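Local coordinates for butyryl-CoA dehydrogenase (Marinomonas mediterranea, PDB 6CXT), which is a member of the acyl-CoA dehydrogenase family of flavoproteins that binds FAD and FK4, at residues Phe44-Phe47 against Gly48-Ile51; Ala237-Asp240 against Trp241-Cys245. All blocks are in the same frame, centred on the assembly; numbering follows the deposited sequence.

In the fold
Two local contacts, each made within one continuous run of chain, follow one another in series without nesting or crossing. Contact 1 comes first, in the N-terminal acyl-CoA dehydrogenase family region, where the chain leaves helix 35-44 and folds through two successive turns at residues 44-51, packed on helices 64-77 and 81-101. Contact 2 comes much later, on helix 231-245 in the C-terminal family region, where Met239, Glu242 and Arg243 belong to the FK4 pocket. Their centres are about 16 Å apart, and their nearest atoms about 5 Å. Helices 64-77 and 81-101 touch side chains of both contacts, thereby tying the N-terminal helices to the ligand-binding helix.

Contact 1: Phe44-Phe47 against Gly48-Ile51; sequences FGYF and GLPI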
ATOM      1  N   PHE B  44     -22.656   2.590 -34.504  1.00 28.04           N
ATOM      2  CA  PHE B  44     -22.416   3.780 -33.692  1.00 28.01           C
ATOM      3  C   PHE B  44     -21.188   4.564 -34.184  1.00 28.16           C
ATOM      4  O   PHE B  44     -21.152   5.772 -34.065  1.00 28.57           O
ATOM      5  CB  PHE B  44     -22.309   3.386 -32.190  1.00 27.46           C
ATOM      6  CG  PHE B  44     -21.827   4.489 -31.282  1.00 27.79           C
ATOM      7  CD1 PHE B  44     -22.734   5.396 -30.722  1.00 29.15           C
ATOM      8  CD2 PHE B  44     -20.470   4.617 -30.984  1.00 26.48           C
ATOM      9  CE1 PHE B  44     -22.290   6.421 -29.863  1.00 28.26           C
ATOM     10  CE2 PHE B  44     -20.020   5.652 -30.143  1.00 27.15           C
ATOM     11  CZ  PHE B  44     -20.946   6.543 -29.571  1.00 28.37           C
ATOM     12  N   GLY B  45     -20.189   3.872 -34.715  1.00 27.80           N
ATOM     13  CA  GLY B  45     -18.979   4.504 -35.219  1.00 25.78           C
ATOM     14  C   GLY B  45     -17.724   4.187 -34.415  1.00 25.42           C
ATOM     15  O   GLY B  45     -16.689   4.788 -34.676  1.00 26.30           O
ATOM     16  N   TYR B  46     -17.808   3.252 -33.449  1.00 27.32           N
ATOM     17  CA  TYR B  46     -16.655   2.869 -32.537  1.00 23.72           C
ATOM     18  C   TYR B  46     -15.393   2.487 -33.282  1.00 23.81           C
ATOM     19  O   TYR B  46     -14.285   2.823 -32.863  1.00 24.07           O
ATOM     20  CB  TYR B  46     -17.089   1.670 -31.667  1.00 23.29           C
ATOM     21  CG  TYR B  46     -16.136   1.204 -30.568  1.00 22.30           C
ATOM     22  CD1 TYR B  46     -15.503   2.129 -29.734  1.00 21.91           C
ATOM     23  CD2 TYR B  46     -15.917  -0.162 -30.321  1.00 23.85           C
ATOM     24  CE1 TYR B  46     -14.673   1.710 -28.710  1.00 23.62           C
ATOM     25  CE2 TYR B  46     -15.077  -0.611 -29.270  1.00 22.94           C
ATOM     26  CZ  TYR B  46     -14.450   0.335 -28.487  1.00 23.19           C
ATOM     27  OH  TYR B  46     -13.619  -0.022 -27.451  1.00 21.70           O
ATOM     28  N   PHE B  47     -15.529   1.741 -34.388  1.00 24.63           N
ATOM     29  CA  PHE B  47     -14.324   1.268 -35.055  1.00 25.32           C
ATOM     30  C   PHE B  47     -13.789   2.284 -36.043  1.00 26.69           C
ATOM     31  O   PHE B  47     -12.678   2.134 -36.538  1.00 29.40           O
ATOM     32  CB  PHE B  47     -14.568  -0.052 -35.798  1.00 26.20           C
ATOM     33  CG  PHE B  47     -15.276  -1.072 -34.975  1.00 25.35           C
ATOM     34  CD1 PHE B  47     -14.704  -1.557 -33.793  1.00 24.12           C
ATOM     35  CD2 PHE B  47     -16.511  -1.549 -35.368  1.00 25.72           C
ATOM     36  CE1 PHE B  47     -15.368  -2.482 -33.048  1.00 22.22           C
ATOM     37  CE2 PHE B  47     -17.168  -2.491 -34.615  1.00 26.24           C
ATOM     38  CZ  PHE B  47     -16.597  -2.942 -33.437  1.00 24.57           C
ATOM     39  N   GLY B  48     -14.577   3.307 -36.328  1.00 25.18           N
ATOM     40  CA  GLY B  48     -14.139   4.336 -37.249  1.00 27.43           C
ATOM     41  C   GLY B  48     -13.707   5.627 -36.610  1.00 28.85           C
ATOM     42  O   GLY B  48     -13.363   6.553 -37.325  1.00 29.94           O
ATOM     43  N   LEU B  49     -13.700   5.720 -35.271  1.00 27.45           N
ATOM     44  CA  LEU B  49     -13.416   7.031 -34.636  1.00 25.50           C
ATOM     45  C   LEU B  49     -12.137   7.723 -35.131  1.00 24.83           C
ATOM     46  O   LEU B  49     -12.201   8.914 -35.454  1.00 25.98           O
ATOM     47  CB  LEU B  49     -13.439   6.976 -33.083  1.00 25.89           C
ATOM     48  CG  LEU B  49     -14.652   6.304 -32.450  1.00 23.70           C
ATOM     49  CD1 LEU B  49     -14.414   6.012 -30.959  1.00 23.14           C
ATOM     50  CD2 LEU B  49     -15.828   7.234 -32.640  1.00 23.79           C
ATOM     51  N   PRO B  50     -10.986   7.009 -35.191  1.00 23.17           N
ATOM     52  CA  PRO B  50      -9.787   7.703 -35.617  1.00 27.80           C
ATOM     53  C   PRO B  50      -9.434   7.491 -37.115  1.00 31.25           C
ATOM     54  O   PRO B  50      -8.292   7.736 -37.487  1.00 31.16           O
ATOM     55  CB  PRO B  50      -8.697   7.024 -34.781  1.00 26.75           C
ATOM     56  CG  PRO B  50      -9.188   5.603 -34.615  1.00 27.37           C
ATOM     57  CD  PRO B  50     -10.684   5.617 -34.820  1.00 24.02           C
ATOM     58  N   ILE B  51     -10.352   6.954 -37.915  1.00 31.41           N
ATOM     59  CA  ILE B  51     -10.039   6.653 -39.346  1.00 29.94           C
ATOM     60  C   ILE B  51     -10.494   7.873 -40.167  1.00 28.92           C
ATOM     61  O   ILE B  51     -11.627   8.325 -40.018  1.00 27.56           O
ATOM     62  CB  ILE B  51     -10.674   5.327 -39.860  1.00 29.94           C
ATOM     63  CG1 ILE B  51     -10.391   4.179 -38.877  1.00 31.57           C
ATOM     64  CG2 ILE B  51     -10.178   4.957 -41.269  1.00 27.80           C
ATOM     65  CD1 ILE B  51      -8.931   3.861 -38.637  1.00 26.77           C
TER
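From Gly45 to Gly48 the backbone makes a tight turn, the N of Gly48 bonding back to the O of Gly45 at 3.1 Å, and a type I beta turn from Gly48 to Ile51 follows directly. The first turn takes over from a Schellman motif that ends helix 35-44, with Gly45 as its C-prime residue at a positive phi of 113°, a conformation that glycine readily takes. The Gly48-Gly45 bond is bent, with an N-H...O angle of 140°, and its donor stands well above the carbonyl plane of Gly45. In the second turn the N of Ile51 reaches the O of Gly48 at 3.1 Å.

Leu49 carries most of the side-chain contact. Its CG lies beside its own backbone N (chi1 -49°), which brings the isobutyl group back over the Gly45-Tyr46 backbone: CD2 comes to 3.3 Å from the O of Gly45, while CG is 3.5 Å from the O of Tyr46. Leu49 CD1 meets CD1 of the Tyr46 ring obliquely, at 4.2 Å. At the far end of that ring the hydroxyl is hydrogen-bonded to the carbonyl of Leu84, and Tyr46 also packs on Ala88 of helix 81-101, whereas Leu49 rests on Ile70 of helix 64-77. The CB of Phe47 is 3.4 Å from the N of Gly48, and its ring stacks on Trp38 and meets His90 edge-to-face. The paired turns thus seat the loop after helix 35-44 between several helices of the N-terminal region. CG1 of Ile51, at the end of the second turn, lies 3.9 Å from the O of Phe47.

Contact 2: Ala237-Asp240 against Trp241-Cys245; sequences ASMD and WERCC. With FK4 (S-[2-({N-[(2R)-2-hydroxy-4-{[(R)-hydroxy(oxo)-lambda~5~-phosphanyl]oxy}-3,3-dimethylbutanoyl]-beta-alanyl}amino)ethyl] 1H-pyrrole-2-carbothioate), chain C.
The FK4 pocket is lined here by one face of helix 231-245, from which Met239, Glu242 and Arg243 reach the ligand. Along the helix, backbone N atoms bond to carbonyls four residues earlier; the bond from Arg243 N to Met239 O measures 2.8 Å, while that from Cys244 N to Asp240 O is weak. Arg243 runs extended from CG to NE and crosses the Met239 side chain at about a right angle. Its guanidinium lies with one face over Met239 CB, 3.6 Å from CZ, and its NH2 grips two ligand carbonyls, FK4 O26 at 2.8 Å and FK4 O27 at 3.1 Å. NE is held by the carbonyl of Ser363, so bonds at both NE and NH2 fix how the guanidinium is turned.

Met239 bends at chi2 (-51°) and chi3, laying its thioether alongside Glu242, where CE is 3.6 Å from OE2; the same methyl lies 3.9 Å from FK4 S18. The Glu242 carboxylate lies beside the pyrrole end of FK4, although its closest approach there is doubtful, and its OE2 is hydrogen-bonded to the hydroxyl of Ser363. Asp240 OD2 is hydrogen-bonded to Asn312 and salt-bridged to Lys306, which makes a cation-pi contact with Trp241. The arrangement is that of a buried helix of the C-terminal acyl-CoA dehydrogenase region, packed among helices 81-101, 313-338 and 366-377, that contributes three residues to the FK4 pocket.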
ATOM      1  N   ALA B 237       4.790   1.473 -32.194  1.00 20.39           N
ATOM      2  CA  ALA B 237       3.854   2.536 -32.509  1.00 21.44           C
ATOM      3  C   ALA B 237       2.393   2.111 -32.301  1.00 22.26           C
ATOM      4  O   ALA B 237       1.516   2.909 -31.923  1.00 22.57           O
ATOM      5  CB  ALA B 237       4.034   3.019 -33.950  1.00 22.04           C
ATOM      6  N   SER B 238       2.138   0.844 -32.525  1.00 21.99           N
ATOM      7  CA  SER B 238       0.763   0.330 -32.366  1.00 25.18           C
ATOM      8  C   SER B 238       0.440   0.237 -30.837  1.00 23.20           C
ATOM      9  O   SER B 238      -0.653   0.545 -30.438  1.00 22.29           O
ATOM     10  CB  SER B 238       0.650  -0.985 -33.108  1.00 27.03           C
ATOM     11  OG  SER B 238       0.399  -2.115 -32.340  1.00 35.48           O
ATOM     12  N   MET B 239       1.410  -0.190 -30.043  1.00 21.08           N
ATOM     13  CA  MET B 239       1.269  -0.184 -28.554  1.00 21.61           C
ATOM     14  C   MET B 239       1.134   1.244 -28.027  1.00 23.46           C
ATOM     15  O   MET B 239       0.425   1.480 -27.062  1.00 20.66           O
ATOM     16  CB  MET B 239       2.417  -0.890 -27.889  1.00 21.21           C
ATOM     17  CG  MET B 239       2.378  -2.390 -27.994  1.00 20.71           C
ATOM     18  SD  MET B 239       0.759  -3.084 -27.461  1.00 24.51           S
ATOM     19  CE  MET B 239      -0.068  -3.388 -29.052  1.00 21.51           C
ATOM     20  N   ASP B 240       1.762   2.213 -28.683  1.00 21.34           N
ATOM     21  CA  ASP B 240       1.523   3.595 -28.267  1.00 22.25           C
ATOM     22  C   ASP B 240       0.067   3.983 -28.441  1.00 23.30           C
ATOM     23  O   ASP B 240      -0.524   4.640 -27.572  1.00 22.17           O
ATOM     24  CB  ASP B 240       2.483   4.566 -28.936  1.00 25.05           C
ATOM     25  CG  ASP B 240       2.561   5.879 -28.203  1.00 27.32           C
ATOM     26  OD1 ASP B 240       3.036   5.884 -27.030  1.00 30.15           O
ATOM     27  OD2 ASP B 240       2.137   6.899 -28.782  1.00 29.11           O
ATOM     28  N   TRP B 241      -0.550   3.540 -29.535  1.00 19.42           N
ATOM     29  CA  TRP B 241      -1.961   3.748 -29.736  1.00 21.04           C
ATOM     30  C   TRP B 241      -2.819   2.944 -28.736  1.00 19.58           C
ATOM     31  O   TRP B 241      -3.783   3.477 -28.178  1.00 23.67           O
ATOM     32  CB  TRP B 241      -2.396   3.328 -31.177  1.00 22.37           C
ATOM     33  CG  TRP B 241      -2.108   4.416 -32.181  1.00 24.33           C
ATOM     34  CD1 TRP B 241      -1.086   4.442 -33.129  1.00 25.44           C
ATOM     35  CD2 TRP B 241      -2.840   5.619 -32.342  1.00 25.09           C
ATOM     36  NE1 TRP B 241      -1.145   5.613 -33.846  1.00 25.51           N
ATOM     37  CE2 TRP B 241      -2.214   6.352 -33.404  1.00 28.14           C
ATOM     38  CE3 TRP B 241      -3.957   6.171 -31.696  1.00 24.36           C
ATOM     39  CZ2 TRP B 241      -2.644   7.607 -33.781  1.00 26.67           C
ATOM     40  CZ3 TRP B 241      -4.409   7.389 -32.100  1.00 26.44           C
ATOM     41  CH2 TRP B 241      -3.758   8.102 -33.160  1.00 27.86           C
ATOM     42  N   GLU B 242      -2.501   1.682 -28.580  1.00 19.01           N
ATOM     43  CA  GLU B 242      -3.337   0.782 -27.756  1.00 20.61           C
ATOM     44  C   GLU B 242      -3.238   1.158 -26.254  1.00 20.35           C
ATOM     45  O   GLU B 242      -4.246   1.298 -25.568  1.00 19.91           O
ATOM     46  CB  GLU B 242      -2.907  -0.657 -27.955  1.00 22.65           C
ATOM     47  CG  GLU B 242      -3.855  -1.619 -27.264  1.00 25.86           C
ATOM     48  CD  GLU B 242      -3.470  -3.057 -27.515  1.00 28.35           C
ATOM     49  OE1 GLU B 242      -3.926  -3.612 -28.523  1.00 31.90           O
ATOM     50  OE2 GLU B 242      -2.730  -3.660 -26.715  1.00 28.67           O
ATOM     51  N   ARG B 243      -2.015   1.348 -25.771  1.00 19.04           N
ATOM     52  CA  ARG B 243      -1.772   1.645 -24.345  1.00 19.10           C
ATOM     53  C   ARG B 243      -2.436   2.967 -23.987  1.00 20.76           C
ATOM     54  O   ARG B 243      -2.875   3.149 -22.858  1.00 21.02           O
ATOM     55  CB  ARG B 243      -0.267   1.696 -24.079  1.00 17.58           C
ATOM     56  CG  ARG B 243       0.391   0.305 -24.050  1.00 15.91           C
ATOM     57  CD  ARG B 243       1.908   0.517 -23.985  1.00 17.91           C
ATOM     58  NE  ARG B 243       2.582  -0.753 -24.216  1.00 19.74           N
ATOM     59  CZ  ARG B 243       3.867  -0.874 -24.595  1.00 20.67           C
ATOM     60  NH1 ARG B 243       4.598   0.207 -24.830  1.00 19.80           N
ATOM     61  NH2 ARG B 243       4.404  -2.084 -24.766  1.00 19.71           N
ATOM     62  N   CYS B 244      -2.511   3.881 -24.957  1.00 19.30           N
ATOM     63  CA  CYS B 244      -3.133   5.187 -24.756  1.00 21.75           C
ATOM     64  C   CYS B 244      -4.663   5.117 -24.822  1.00 22.84           C
ATOM     65  O   CYS B 244      -5.372   5.545 -23.857  1.00 22.97           O
ATOM     66  CB  CYS B 244      -2.638   6.197 -25.805  1.00 20.95           C
ATOM     67  SG  CYS B 244      -3.241   7.899 -25.562  1.00 25.94           S
ATOM     68  N   CYS B 245      -5.196   4.599 -25.928  1.00 19.33           N
ATOM     69  CA  CYS B 245      -6.604   4.756 -26.217  1.00 18.30           C
ATOM     70  C   CYS B 245      -7.457   3.611 -25.693  1.00 20.38           C
ATOM     71  O   CYS B 245      -8.576   3.838 -25.305  1.00 18.79           O
ATOM     72  CB  CYS B 245      -6.829   4.883 -27.738  1.00 21.78           C
ATOM     73  SG  CYS B 245      -5.916   6.311 -28.442  1.00 24.82           S
TER
HETATM   74  O01 FK4 C 100       9.609   0.607 -27.101  1.00 24.35           O
HETATM   75  P02 FK4 C 100      10.389  -0.679 -27.530  1.00 27.76           P
HETATM   76  O03 FK4 C 100      10.074  -1.995 -26.735  1.00 25.44           O
HETATM   77  C04 FK4 C 100       9.815  -1.912 -25.363  1.00 24.44           C
HETATM   78  C05 FK4 C 100      10.127  -3.151 -24.580  1.00 26.00           C
HETATM   79  C06 FK4 C 100       9.730  -2.885 -23.103  1.00 25.44           C
HETATM   80  C07 FK4 C 100      11.649  -3.427 -24.717  1.00 25.66           C
HETATM   81  C08 FK4 C 100       9.391  -4.393 -25.148  1.00 24.19           C
HETATM   82  O09 FK4 C 100       9.907  -5.606 -24.657  1.00 25.71           O
HETATM   83  C10 FK4 C 100       7.861  -4.333 -24.965  1.00 24.13           C
HETATM   84  N11 FK4 C 100       7.330  -5.430 -24.171  1.00 22.76           N
HETATM   85  C12 FK4 C 100       5.933  -5.456 -23.919  1.00 23.12           C
HETATM   86  C13 FK4 C 100       5.169  -6.269 -24.987  1.00 22.02           C
HETATM   87  C14 FK4 C 100       3.771  -5.844 -25.139  1.00 21.27           C
HETATM   88  N15 FK4 C 100       2.985  -6.900 -25.613  1.00 21.89           N
HETATM   89  C16 FK4 C 100       1.574  -6.662 -25.919  1.00 19.96           C
HETATM   90  C17 FK4 C 100       1.062  -7.613 -27.018  1.00 20.14           C
HETATM   91  S18 FK4 C 100      -0.450  -7.055 -27.749  1.00 25.99           S
HETATM   92  C19 FK4 C 100      -1.584  -7.056 -26.359  1.00 27.39           C
HETATM   93  C20 FK4 C 100      -2.906  -6.805 -26.969  1.00 28.49           C
HETATM   94  C21 FK4 C 100      -4.149  -6.950 -26.396  1.00 34.29           C
HETATM   95  C22 FK4 C 100      -5.069  -6.549 -27.388  1.00 29.40           C
HETATM   96  C23 FK4 C 100      -4.351  -6.178 -28.551  1.00 33.58           C
HETATM   97  N24 FK4 C 100      -3.030  -6.317 -28.313  1.00 26.49           N
HETATM   98  O25 FK4 C 100      -1.280  -7.698 -25.329  1.00 23.75           O
HETATM   99  O26 FK4 C 100       3.353  -4.708 -24.925  1.00 21.54           O
HETATM  100  O27 FK4 C 100       7.098  -3.400 -25.390  1.00 24.87           O
HETATM  101  O28 FK4 C 100      10.085  -0.934 -28.970  1.00 28.79           O